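Local coordinates for protein large T antigen (Merkel cell polyomavirus, PDB 3QFQ) that binds the viral origin of replication through its origin binding domain, copies of which assemble asymmetrically on the DNA, at residues S22-H27 with P108-N113; N32-C37 with L78-V83; V59-R64 with I72-T77. All coordinates share one frame; numbering follows the deposited sequence.

Interaction 1: residues S22-H27 with P108-N113. With nucleotides of chain E.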
loop_
_atom_site.group_PDB
_atom_site.type_symbol
_atom_site.label_atom_id
_atom_site.label_comp_id
_atom_site.label_asym_id
_atom_site.label_seq_id
_atom_site.Cartn_x
_atom_site.Cartn_y
_atom_site.Cartn_z
ATOM N N SER B 22 24.457 -33.307 12.248
ATOM C CA SER B 22 24.727 -32.322 11.203
ATOM C C SER B 22 24.868 -32.961 9.822
ATOM O O SER B 22 24.996 -32.262 8.817
ATOM C CB SER B 22 25.984 -31.512 11.543
ATOM O OG SER B 22 26.179 -30.447 10.626
ATOM N N ASP B 23 24.846 -34.289 9.774
ATOM C CA ASP B 23 24.971 -35.003 8.510
ATOM C C ASP B 23 23.598 -35.225 7.878
ATOM O O ASP B 23 23.481 -35.401 6.664
ATOM C CB ASP B 23 25.691 -36.339 8.718
ATOM C CG ASP B 23 25.776 -37.162 7.446
ATOM O OD1 ASP B 23 26.785 -37.036 6.719
ATOM O OD2 ASP B 23 24.834 -37.939 7.176
ATOM N N TYR B 24 22.563 -35.210 8.712
ATOM C CA TYR B 24 21.197 -35.459 8.266
ATOM C C TYR B 24 20.566 -34.220 7.631
ATOM O O TYR B 24 19.380 -34.224 7.298
ATOM C CB TYR B 24 20.332 -35.930 9.442
ATOM C CG TYR B 24 20.790 -37.218 10.091
ATOM C CD1 TYR B 24 21.610 -38.108 9.413
ATOM C CD2 TYR B 24 20.396 -37.547 11.385
ATOM C CE1 TYR B 24 22.029 -39.289 10.004
ATOM C CE2 TYR B 24 20.809 -38.722 11.983
ATOM C CZ TYR B 24 21.625 -39.590 11.288
ATOM O OH TYR B 24 22.039 -40.763 11.879
ATOM N N LEU B 25 21.358 -33.167 7.460
ATOM C CA LEU B 25 20.840 -31.889 6.978
ATOM C C LEU B 25 21.282 -31.571 5.548
ATOM O O LEU B 25 22.191 -32.205 5.011
ATOM C CB LEU B 25 21.264 -30.762 7.926
ATOM C CG LEU B 25 20.872 -30.945 9.397
ATOM C CD1 LEU B 25 21.600 -29.959 10.301
ATOM C CD2 LEU B 25 19.365 -30.826 9.573
ATOM N N SER B 26 20.625 -30.590 4.935
ATOM C CA SER B 26 21.012 -30.109 3.612
ATOM C C SER B 26 21.718 -28.767 3.748
ATOM O O SER B 26 21.129 -27.795 4.221
ATOM C CB SER B 26 19.787 -29.960 2.709
ATOM O OG SER B 26 18.889 -28.996 3.227
ATOM N N HIS B 27 22.980 -28.712 3.338
ATOM C CA HIS B 27 23.767 -27.492 3.476
ATOM C C HIS B 27 23.972 -26.812 2.130
ATOM O O HIS B 27 25.103 -26.592 1.695
ATOM C CB HIS B 27 25.112 -27.797 4.131
ATOM C CG HIS B 27 24.997 -28.571 5.407
ATOM N ND1 HIS B 27 24.887 -27.964 6.640
ATOM C CD2 HIS B 27 24.965 -29.904 5.642
ATOM C CE1 HIS B 27 24.796 -28.888 7.578
ATOM N NE2 HIS B 27 24.840 -30.076 6.998
ATOM N N PRO B 108 12.983 -39.200 9.082
ATOM C CA PRO B 108 12.839 -40.312 10.028
ATOM C C PRO B 108 14.104 -40.547 10.847
ATOM O O PRO B 108 14.024 -40.893 12.026
ATOM C CB PRO B 108 12.561 -41.515 9.119
ATOM C CG PRO B 108 13.057 -41.105 7.767
ATOM C CD PRO B 108 12.802 -39.636 7.687
ATOM N N GLU B 109 15.260 -40.358 10.224
ATOM C CA GLU B 109 16.532 -40.559 10.898
ATOM C C GLU B 109 16.725 -39.493 11.969
ATOM O O GLU B 109 17.227 -39.773 13.060
ATOM C CB GLU B 109 17.671 -40.504 9.882
ATOM C CG GLU B 109 17.423 -41.360 8.646
ATOM C CD GLU B 109 17.403 -42.845 8.954
ATOM O OE1 GLU B 109 18.010 -43.253 9.967
ATOM O OE2 GLU B 109 16.781 -43.607 8.183
ATOM N N MET B 110 16.313 -38.271 11.648
ATOM C CA MET B 110 16.445 -37.145 12.564
ATOM C C MET B 110 15.607 -37.329 13.826
ATOM O O MET B 110 16.128 -37.264 14.939
ATOM C CB MET B 110 16.052 -35.840 11.871
ATOM C CG MET B 110 16.153 -34.620 12.770
ATOM S SD MET B 110 17.858 -34.205 13.184
ATOM C CE MET B 110 18.469 -33.703 11.580
ATOM N N TYR B 111 14.308 -37.549 13.642
ATOM C CA TYR B 111 13.380 -37.716 14.758
ATOM C C TYR B 111 13.935 -38.689 15.789
ATOM O O TYR B 111 14.095 -38.344 16.960
ATOM C CB TYR B 111 12.019 -38.204 14.246
ATOM C CG TYR B 111 10.905 -38.244 15.279
ATOM C CD1 TYR B 111 9.578 -38.094 14.893
ATOM C CD2 TYR B 111 11.171 -38.444 16.629
ATOM C CE1 TYR B 111 8.551 -38.133 15.817
ATOM C CE2 TYR B 111 10.149 -38.485 17.563
ATOM C CZ TYR B 111 8.840 -38.329 17.150
ATOM O OH TYR B 111 7.820 -38.370 18.073
ATOM N N ASN B 112 14.226 -39.907 15.348
ATOM C CA ASN B 112 14.722 -40.943 16.244
ATOM C C ASN B 112 16.043 -40.561 16.901
ATOM O O ASN B 112 16.360 -41.031 17.993
ATOM C CB ASN B 112 14.858 -42.270 15.496
ATOM C CG ASN B 112 13.559 -42.705 14.847
ATOM O OD1 ASN B 112 12.480 -42.252 15.228
ATOM N ND2 ASN B 112 13.655 -43.588 13.862
ATOM N N ASN B 113 16.810 -39.706 16.233
ATOM C CA ASN B 113 18.079 -39.243 16.780
ATOM C C ASN B 113 17.865 -38.200 17.869
ATOM O O ASN B 113 18.706 -38.021 18.750
ATOM C CB ASN B 113 18.969 -38.677 15.673
ATOM C CG ASN B 113 20.433 -38.624 16.071
ATOM O OD1 ASN B 113 20.768 -38.383 17.231
ATOM N ND2 ASN B 113 21.315 -38.859 15.107
ATOM P P DG E 3 21.837 -31.578 -0.311
ATOM O OP1 DG E 3 22.241 -32.274 0.929
ATOM O OP2 DG E 3 20.588 -30.785 -0.350
ATOM O "O5'" DG E 3 23.038 -30.620 -0.751
ATOM C "C5'" DG E 3 22.782 -29.545 -1.637
ATOM C "C4'" DG E 3 23.367 -29.783 -3.010
ATOM O "O4'" DG E 3 22.554 -30.735 -3.726
ATOM C "C3'" DG E 3 23.346 -28.528 -3.861
ATOM O "O3'" DG E 3 24.606 -27.878 -3.809
ATOM C "C2'" DG E 3 23.013 -28.990 -5.277
ATOM C "C1'" DG E 3 22.606 -30.449 -5.108
ATOM N N9 DG E 3 21.293 -30.760 -5.656
ATOM C C8 DG E 3 20.144 -30.981 -4.937
ATOM N N7 DG E 3 19.112 -31.247 -5.685
ATOM C C5 DG E 3 19.608 -31.196 -6.981
ATOM C C6 DG E 3 18.943 -31.400 -8.213
ATOM O O6 DG E 3 17.750 -31.675 -8.399
ATOM N N1 DG E 3 19.809 -31.258 -9.297
ATOM C C2 DG E 3 21.148 -30.956 -9.198
ATOM N N2 DG E 3 21.821 -30.860 -10.356
ATOM N N3 DG E 3 21.782 -30.762 -8.046
ATOM C C4 DG E 3 20.952 -30.897 -6.983
#
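Tyr24 reaches from the 22-27 loop to helix 107-113, and its atoms meet the helix in order from base to tip. At the base, CB touches Met110 CE at 3.6 Å. Chi1 (-61°) sets CG anti to the carbonyl carbon, and the ring's CD2 lies near Met110 CA. Glu109 CB sits over the centre of one ring face, 4.2 Å from the centroid and only 10° off the ring normal, which is the geometry of a CH-pi contact. Farther out, Asn113 ND2 comes nearest to CE2, oblique to the ring; at the tip, OH is 3.8 Å from ND2 and not hydrogen-bonded to it. The Asn113 side chain crosses the tyrosine at about a right angle, with amide and ring planes 66° apart. Met110, bent at chi2 and chi3, also brings CE to Leu25 CD2 (3.6 Å), so one methyl bridges both loop side chains. Within the loop, His27 NE2 donates in its ring plane to Ser22 O at 2.8 Å. Ser26 OG bonds to Gly103 O. This is packing of the loop before strand 34-42 onto helix 107-113 in the origin binding domain, with Ser26 CB beside the phosphate of DG3 in chain E.

Interaction 2: residues N32-C37 with L78-V83. With nucleotides of chain D; nucleotides of chain E.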
loop_
_atom_site.group_PDB
_atom_site.type_symbol
_atom_site.label_atom_id
_atom_site.label_comp_id
_atom_site.label_asym_id
_atom_site.label_seq_id
_atom_site.Cartn_x
_atom_site.Cartn_y
_atom_site.Cartn_z
ATOM N N ASN B 32 17.596 -23.802 -5.089
ATOM C CA ASN B 32 16.250 -23.239 -5.068
ATOM C C ASN B 32 15.208 -24.301 -4.763
ATOM O O ASN B 32 14.011 -24.018 -4.712
ATOM C CB ASN B 32 15.923 -22.567 -6.402
ATOM C CG ASN B 32 16.880 -21.444 -6.738
ATOM O OD1 ASN B 32 17.270 -21.268 -7.892
ATOM N ND2 ASN B 32 17.272 -20.680 -5.727
ATOM N N LYS B 33 15.671 -25.529 -4.565
ATOM C CA LYS B 33 14.775 -26.640 -4.285
ATOM C C LYS B 33 13.827 -26.324 -3.131
ATOM O O LYS B 33 14.233 -25.763 -2.112
ATOM C CB LYS B 33 15.567 -27.914 -3.990
ATOM C CG LYS B 33 14.687 -29.098 -3.636
ATOM C CD LYS B 33 15.509 -30.302 -3.229
ATOM C CE LYS B 33 16.281 -30.865 -4.403
ATOM N NZ LYS B 33 17.006 -32.104 -4.014
ATOM N N THR B 34 12.559 -26.681 -3.311
ATOM C CA THR B 34 11.541 -26.457 -2.293
ATOM C C THR B 34 11.199 -27.736 -1.543
ATOM O O THR B 34 10.348 -28.516 -1.971
ATOM C CB THR B 34 10.259 -25.899 -2.905
ATOM O OG1 THR B 34 9.795 -26.792 -3.926
ATOM C CG2 THR B 34 10.522 -24.538 -3.511
ATOM N N VAL B 35 11.870 -27.934 -0.416
ATOM C CA VAL B 35 11.642 -29.092 0.430
ATOM C C VAL B 35 10.413 -28.873 1.304
ATOM O O VAL B 35 9.962 -27.743 1.483
ATOM C CB VAL B 35 12.864 -29.355 1.322
ATOM C CG1 VAL B 35 12.731 -30.688 2.039
ATOM C CG2 VAL B 35 14.132 -29.321 0.486
ATOM N N SER B 36 9.881 -29.965 1.844
ATOM C CA SER B 36 8.703 -29.927 2.702
ATOM C C SER B 36 9.070 -30.118 4.170
ATOM O O SER B 36 8.259 -29.861 5.059
ATOM C CB SER B 36 7.715 -31.020 2.287
ATOM O OG SER B 36 7.286 -30.851 0.949
ATOM N N CYS B 37 10.292 -30.580 4.417
ATOM C CA CYS B 37 10.745 -30.883 5.771
ATOM C C CYS B 37 11.809 -29.897 6.242
ATOM O O CYS B 37 12.822 -29.696 5.572
ATOM C CB CYS B 37 11.298 -32.309 5.837
ATOM S SG CYS B 37 10.159 -33.598 5.274
ATOM N N LEU B 78 2.529 -29.234 4.087
ATOM C CA LEU B 78 1.883 -29.878 2.953
ATOM C C LEU B 78 2.433 -29.308 1.647
ATOM O O LEU B 78 2.771 -30.051 0.724
ATOM C CB LEU B 78 0.364 -29.699 3.024
ATOM C CG LEU B 78 -0.406 -30.549 4.043
ATOM C CD1 LEU B 78 -0.140 -32.033 3.821
ATOM C CD2 LEU B 78 -0.085 -30.155 5.481
ATOM N N SER B 79 2.521 -27.986 1.582
ATOM C CA SER B 79 3.081 -27.309 0.417
ATOM C C SER B 79 4.600 -27.247 0.520
ATOM O O SER B 79 5.150 -27.157 1.616
ATOM C CB SER B 79 2.500 -25.900 0.288
ATOM O OG SER B 79 2.504 -25.230 1.537
ATOM N N LYS B 80 5.278 -27.307 -0.621
ATOM C CA LYS B 80 6.734 -27.226 -0.639
ATOM C C LYS B 80 7.201 -25.784 -0.458
ATOM O O LYS B 80 6.532 -24.845 -0.892
ATOM C CB LYS B 80 7.292 -27.822 -1.931
ATOM C CG LYS B 80 7.038 -29.313 -2.081
ATOM C CD LYS B 80 7.613 -29.832 -3.382
ATOM C CE LYS B 80 6.989 -29.131 -4.569
ATOM N NZ LYS B 80 7.570 -29.611 -5.849
ATOM N N HIS B 81 8.346 -25.616 0.197
ATOM C CA HIS B 81 8.890 -24.288 0.464
ATOM C C HIS B 81 10.414 -24.278 0.440
ATOM O O HIS B 81 11.060 -25.316 0.602
ATOM C CB HIS B 81 8.401 -23.765 1.816
ATOM C CG HIS B 81 6.913 -23.711 1.945
ATOM N ND1 HIS B 81 6.159 -22.653 1.473
ATOM C CD2 HIS B 81 6.030 -24.577 2.497
ATOM C CE1 HIS B 81 4.885 -22.875 1.727
ATOM N NE2 HIS B 81 4.778 -24.037 2.349
ATOM N N ARG B 82 10.976 -23.088 0.249
ATOM C CA ARG B 82 12.422 -22.897 0.250
ATOM C C ARG B 82 13.005 -22.940 1.657
ATOM O O ARG B 82 12.346 -22.558 2.626
ATOM C CB ARG B 82 12.789 -21.556 -0.389
ATOM C CG ARG B 82 12.943 -21.580 -1.901
ATOM C CD ARG B 82 13.899 -20.483 -2.349
ATOM N NE ARG B 82 13.925 -20.318 -3.800
ATOM C CZ ARG B 82 14.732 -19.482 -4.445
ATOM N NH1 ARG B 82 15.596 -18.735 -3.774
ATOM N NH2 ARG B 82 14.680 -19.398 -5.766
ATOM N N VAL B 83 14.247 -23.401 1.758
ATOM C CA VAL B 83 14.964 -23.362 3.020
ATOM C C VAL B 83 15.128 -21.903 3.446
ATOM O O VAL B 83 14.914 -21.556 4.607
ATOM C CB VAL B 83 16.345 -24.036 2.908
ATOM C CG1 VAL B 83 17.077 -23.978 4.240
ATOM C CG2 VAL B 83 16.202 -25.480 2.437
ATOM P P DG D 21 7.795 -20.411 -0.370
ATOM O OP1 DG D 21 7.033 -19.974 0.819
ATOM O OP2 DG D 21 9.086 -21.113 -0.211
ATOM O "O5'" DG D 21 6.864 -21.345 -1.265
ATOM C "C5'" DG D 21 7.428 -22.110 -2.318
ATOM C "C4'" DG D 21 6.747 -21.768 -3.629
ATOM O "O4'" DG D 21 7.312 -20.548 -4.170
ATOM C "C3'" DG D 21 6.884 -22.809 -4.729
ATOM O "O3'" DG D 21 5.831 -23.757 -4.605
ATOM C "C2'" DG D 21 6.733 -21.954 -5.982
ATOM C "C1'" DG D 21 7.434 -20.660 -5.574
ATOM N N9 DG D 21 8.858 -20.625 -5.898
ATOM C C8 DG D 21 9.912 -20.776 -5.028
ATOM N N7 DG D 21 11.077 -20.691 -5.607
ATOM C C5 DG D 21 10.775 -20.469 -6.943
ATOM C C6 DG D 21 11.631 -20.295 -8.055
ATOM O O6 DG D 21 12.869 -20.302 -8.078
ATOM N N1 DG D 21 10.915 -20.096 -9.234
ATOM C C2 DG D 21 9.543 -20.069 -9.325
ATOM N N2 DG D 21 9.027 -19.864 -10.549
ATOM N N3 DG D 21 8.729 -20.231 -8.290
ATOM C C4 DG D 21 9.414 -20.427 -7.139
ATOM P P DG E 5 25.401 -22.995 -9.628
ATOM O OP1 DG E 5 26.588 -22.729 -10.469
ATOM O OP2 DG E 5 25.239 -22.272 -8.347
ATOM O "O5'" DG E 5 24.085 -22.746 -10.498
ATOM C "C5'" DG E 5 23.919 -23.448 -11.726
ATOM C "C4'" DG E 5 22.498 -23.297 -12.230
ATOM O "O4'" DG E 5 21.598 -24.057 -11.384
ATOM C "C3'" DG E 5 21.976 -21.863 -12.238
ATOM O "O3'" DG E 5 21.442 -21.573 -13.520
ATOM C "C2'" DG E 5 20.883 -21.872 -11.171
ATOM C "C1'" DG E 5 20.408 -23.314 -11.267
ATOM N N9 DG E 5 19.681 -23.785 -10.097
ATOM C C8 DG E 5 20.034 -23.633 -8.778
ATOM N N7 DG E 5 19.179 -24.170 -7.953
ATOM C C5 DG E 5 18.200 -24.714 -8.779
ATOM C C6 DG E 5 17.019 -25.424 -8.458
ATOM O O6 DG E 5 16.587 -25.724 -7.336
ATOM N N1 DG E 5 16.309 -25.796 -9.600
ATOM C C2 DG E 5 16.695 -25.516 -10.891
ATOM N N2 DG E 5 15.886 -25.955 -11.866
ATOM N N3 DG E 5 17.799 -24.851 -11.204
ATOM C C4 DG E 5 18.498 -24.485 -10.102
ATOM P P DC D 22 6.066 -25.290 -5.029
ATOM O OP1 DC D 22 4.812 -26.030 -4.769
ATOM O OP2 DC D 22 7.320 -25.752 -4.394
ATOM O "O5'" DC D 22 6.316 -25.209 -6.611
ATOM C "C5'" DC D 22 5.236 -24.907 -7.500
ATOM C "C4'" DC D 22 5.700 -24.665 -8.930
ATOM O "O4'" DC D 22 6.532 -23.479 -8.987
ATOM C "C3'" DC D 22 6.585 -25.736 -9.549
ATOM O "O3'" DC D 22 5.830 -26.827 -10.040
ATOM C "C2'" DC D 22 7.226 -24.958 -10.691
ATOM C "C1'" DC D 22 7.539 -23.653 -9.974
ATOM N N1 DC D 22 8.887 -23.679 -9.333
ATOM C C2 DC D 22 10.017 -23.562 -10.147
ATOM O O2 DC D 22 9.866 -23.434 -11.366
ATOM N N3 DC D 22 11.246 -23.590 -9.576
ATOM C C4 DC D 22 11.366 -23.730 -8.256
ATOM N N4 DC D 22 12.600 -23.750 -7.743
ATOM C C5 DC D 22 10.225 -23.855 -7.408
ATOM C C6 DC D 22 9.016 -23.827 -7.982
HETATM O O HOH W 1 16.232 -23.894 -1.038
#
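Arg82 lays its guanidinium alongside the amide of Asn32, the two side chains pointing the same way with planes 16° apart. Asn32 ND2 lies over one face of the guanidinium; both nitrogens are donors as modelled, so the pair is not hydrogen-bonded. The arginine edge is left to the base: NH2 donates to O6 of DG21 in chain D at 3.1 Å, and NE makes a weak bond to N7, the familiar major-groove reading of guanine. An extended chain from CG to NE delivers the group there. On the opposite DNA strand, Asn32 N donates to N7 of DG5 in chain E (3.3 Å). The segments probably correspond to the A1 and B2 DNA-recognition elements of polyomavirus T antigens such as that of SV40, joined here by His81 N to Val35 O at 3.0 Å (167°). Phosphates are gripped from both segments. Thr34 OG1 donates to OP2 of DC22 in chain D at 2.7 Å, and Arg82 N, at the N-cap position before helix 83-90, to OP2 of DG21 at 2.8 Å. His81 ND1 reaches OP1 of DG21 at 2.9 Å, while its NE2 is paired with Ser79 OG at 2.7 Å, which restrains the ring's rotation.

Interaction 3: residues V59-R64 with I72-T77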
loop_
_atom_site.group_PDB
_atom_site.type_symbol
_atom_site.label_atom_id
_atom_site.label_comp_id
_atom_site.label_asym_id
_atom_site.label_seq_id
_atom_site.Cartn_x
_atom_site.Cartn_y
_atom_site.Cartn_z
ATOM N N VAL B 59 0.891 -27.015 8.483
ATOM C CA VAL B 59 1.773 -28.155 8.701
ATOM C C VAL B 59 1.013 -29.467 8.853
ATOM O O VAL B 59 -0.113 -29.496 9.353
ATOM C CB VAL B 59 2.656 -27.961 9.946
ATOM C CG1 VAL B 59 3.460 -26.683 9.826
ATOM C CG2 VAL B 59 1.808 -27.945 11.209
ATOM N N ASP B 60 1.643 -30.551 8.412
ATOM C CA ASP B 60 1.103 -31.888 8.601
ATOM C C ASP B 60 1.612 -32.449 9.921
ATOM O O ASP B 60 0.993 -33.328 10.520
ATOM C CB ASP B 60 1.530 -32.805 7.455
ATOM C CG ASP B 60 0.958 -34.203 7.587
ATOM O OD1 ASP B 60 1.689 -35.177 7.312
ATOM O OD2 ASP B 60 -0.227 -34.323 7.965
ATOM N N PHE B 61 2.750 -31.928 10.364
ATOM C CA PHE B 61 3.375 -32.392 11.591
ATOM C C PHE B 61 4.413 -31.397 12.101
ATOM O O PHE B 61 4.999 -30.639 11.326
ATOM C CB PHE B 61 4.017 -33.761 11.370
ATOM C CG PHE B 61 5.080 -34.092 12.367
ATOM C CD1 PHE B 61 4.760 -34.725 13.554
ATOM C CD2 PHE B 61 6.401 -33.758 12.123
ATOM C CE1 PHE B 61 5.740 -35.024 14.477
ATOM C CE2 PHE B 61 7.383 -34.054 13.040
ATOM C CZ PHE B 61 7.055 -34.688 14.219
ATOM N N LYS B 62 4.638 -31.411 13.409
ATOM C CA LYS B 62 5.569 -30.486 14.036
ATOM C C LYS B 62 5.932 -30.984 15.426
ATOM O O LYS B 62 5.135 -31.665 16.076
ATOM C CB LYS B 62 4.954 -29.087 14.119
ATOM C CG LYS B 62 3.733 -28.994 15.021
ATOM C CD LYS B 62 3.050 -27.641 14.896
ATOM C CE LYS B 62 1.835 -27.551 15.805
ATOM N NZ LYS B 62 0.897 -28.687 15.582
ATOM N N SER B 63 7.136 -30.645 15.879
ATOM C CA SER B 63 7.606 -31.089 17.186
ATOM C C SER B 63 8.863 -30.358 17.652
ATOM O O SER B 63 9.751 -30.042 16.857
ATOM C CB SER B 63 7.853 -32.599 17.185
ATOM O OG SER B 63 8.956 -32.936 16.365
ATOM N N ARG B 64 8.929 -30.105 18.956
ATOM C CA ARG B 64 10.054 -29.406 19.566
ATOM C C ARG B 64 10.774 -30.299 20.577
ATOM O O ARG B 64 10.169 -30.783 21.535
ATOM C CB ARG B 64 9.568 -28.124 20.245
ATOM C CG ARG B 64 8.472 -28.361 21.277
ATOM C CD ARG B 64 7.922 -27.061 21.851
ATOM N NE ARG B 64 8.958 -26.263 22.497
ATOM C CZ ARG B 64 9.407 -26.474 23.730
ATOM N NH1 ARG B 64 8.913 -27.466 24.460
ATOM N NH2 ARG B 64 10.353 -25.695 24.232
ATOM N N ILE B 72 15.846 -27.725 19.477
ATOM C CA ILE B 72 15.534 -27.939 18.067
ATOM C C ILE B 72 14.060 -28.258 17.841
ATOM O O ILE B 72 13.480 -29.090 18.536
ATOM C CB ILE B 72 16.383 -29.073 17.453
ATOM C CG1 ILE B 72 17.792 -28.574 17.123
ATOM C CG2 ILE B 72 15.721 -29.612 16.194
ATOM C CD1 ILE B 72 18.645 -28.286 18.334
ATOM N N LEU B 73 13.462 -27.595 16.856
ATOM C CA LEU B 73 12.073 -27.850 16.498
ATOM C C LEU B 73 11.947 -28.147 15.006
ATOM O O LEU B 73 12.140 -27.264 14.170
ATOM C CB LEU B 73 11.189 -26.660 16.885
ATOM C CG LEU B 73 9.677 -26.778 16.661
ATOM C CD1 LEU B 73 8.925 -25.786 17.534
ATOM C CD2 LEU B 73 9.303 -26.595 15.196
ATOM N N LEU B 74 11.624 -29.394 14.676
ATOM C CA LEU B 74 11.425 -29.777 13.283
ATOM C C LEU B 74 9.943 -29.913 12.947
ATOM O O LEU B 74 9.108 -30.103 13.831
ATOM C CB LEU B 74 12.184 -31.068 12.955
ATOM C CG LEU B 74 12.060 -32.262 13.906
ATOM C CD1 LEU B 74 10.622 -32.732 14.028
ATOM C CD2 LEU B 74 12.954 -33.407 13.443
ATOM N N PHE B 75 9.622 -29.803 11.663
ATOM C CA PHE B 75 8.240 -29.870 11.212
ATOM C C PHE B 75 8.156 -30.137 9.715
ATOM O O PHE B 75 9.154 -30.064 9.000
ATOM C CB PHE B 75 7.499 -28.574 11.554
ATOM C CG PHE B 75 8.079 -27.352 10.901
ATOM C CD1 PHE B 75 7.572 -26.884 9.701
ATOM C CD2 PHE B 75 9.133 -26.672 11.487
ATOM C CE1 PHE B 75 8.106 -25.755 9.098
ATOM C CE2 PHE B 75 9.669 -25.547 10.891
ATOM C CZ PHE B 75 9.155 -25.088 9.696
ATOM N N ILE B 76 6.955 -30.447 9.247
ATOM C CA ILE B 76 6.738 -30.712 7.835
ATOM C C ILE B 76 5.432 -30.093 7.370
ATOM O O ILE B 76 4.405 -30.200 8.037
ATOM C CB ILE B 76 6.728 -32.220 7.533
ATOM C CG1 ILE B 76 6.543 -32.459 6.033
ATOM C CG2 ILE B 76 5.640 -32.918 8.329
ATOM C CD1 ILE B 76 6.522 -33.919 5.648
ATOM N N THR B 77 5.485 -29.435 6.221
ATOM C CA THR B 77 4.311 -28.791 5.655
ATOM C C THR B 77 3.732 -29.606 4.508
ATOM O O THR B 77 4.361 -30.547 4.017
ATOM C CB THR B 77 4.651 -27.383 5.146
ATOM O OG1 THR B 77 5.702 -27.469 4.178
ATOM C CG2 THR B 77 5.104 -26.503 6.295
#
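Phe61 and Ile76 form a hydrogen-bonded antiparallel pair, as do Ser63 and Leu74, and the axes of strands 61-64 and 72-77 run 177° apart. Among the backbone bonds, Ile76 N donates to Phe61 O at 2.9 Å. Ser63 N donates to Leu74 O at 2.9 Å; the return bond from Leu74 N to Ser63 O is bent and weak. At the start of the 59-64 strand the pattern changes. Ile76 O accepts from Asp60 N at 2.8 Å and, weakly, from Phe61 N at 3.3 Å, so two residues face one and the register slips by one residue: a classic beta bulge.

Apolar contacts fall on two faces. On the face of Phe61, Ser63, Leu74 and Ile76, Ile76 CG2 touches Phe61 CB at 3.5 Å. Phe61 CG is anti to the backbone N (chi1 159°), and the ring turns its edge to Ile76 CG2 and Leu74 CD1, the latter 3.6 Å from CE2. Tyr111 and Met110 of helix 107-113 cover this side. On the face of Lys62, Arg64, Leu73 and Phe75, Lys62 CB meets Phe75 CB at 3.6 Å and Arg64 CB meets Leu73 CD1 at 3.6 Å; Tyr51 of helix 44-53 packs against the lysine and arginine.

Asp60 OD2 forms a salt bridge with Lys126, outside the hairpin. Together these features describe a beta hairpin with a classic bulge, in which strand 71-77 also pairs with strand 34-42 in the antiparallel sheet of the origin binding domain, with helices on both faces.

Interaction 3 is the hairpin at one side of the sheet, and the other two contacts each touch it, their centres both 13 Å from its own. Helix 107-113 of interaction 1 packs on the hairpin through Met110 CG, 3.5 Å from Leu74 CD2, and through Tyr111 against Phe61. Interaction 2 lies on the neighbouring strand 34-42 and on strand 80-82, which follows 71-77 in the chain; Ser36 O lies 3.0 Å from Thr77 N, a probable hydrogen bond. Interactions 1 and 2, with centres 16 Å apart, do not touch. Their distances to the DNA differ: interaction 2 bonds to bases and phosphates, interaction 1 borders a phosphate, and interaction 3 stays about 8 Å from the nucleic acid at its nearest atom.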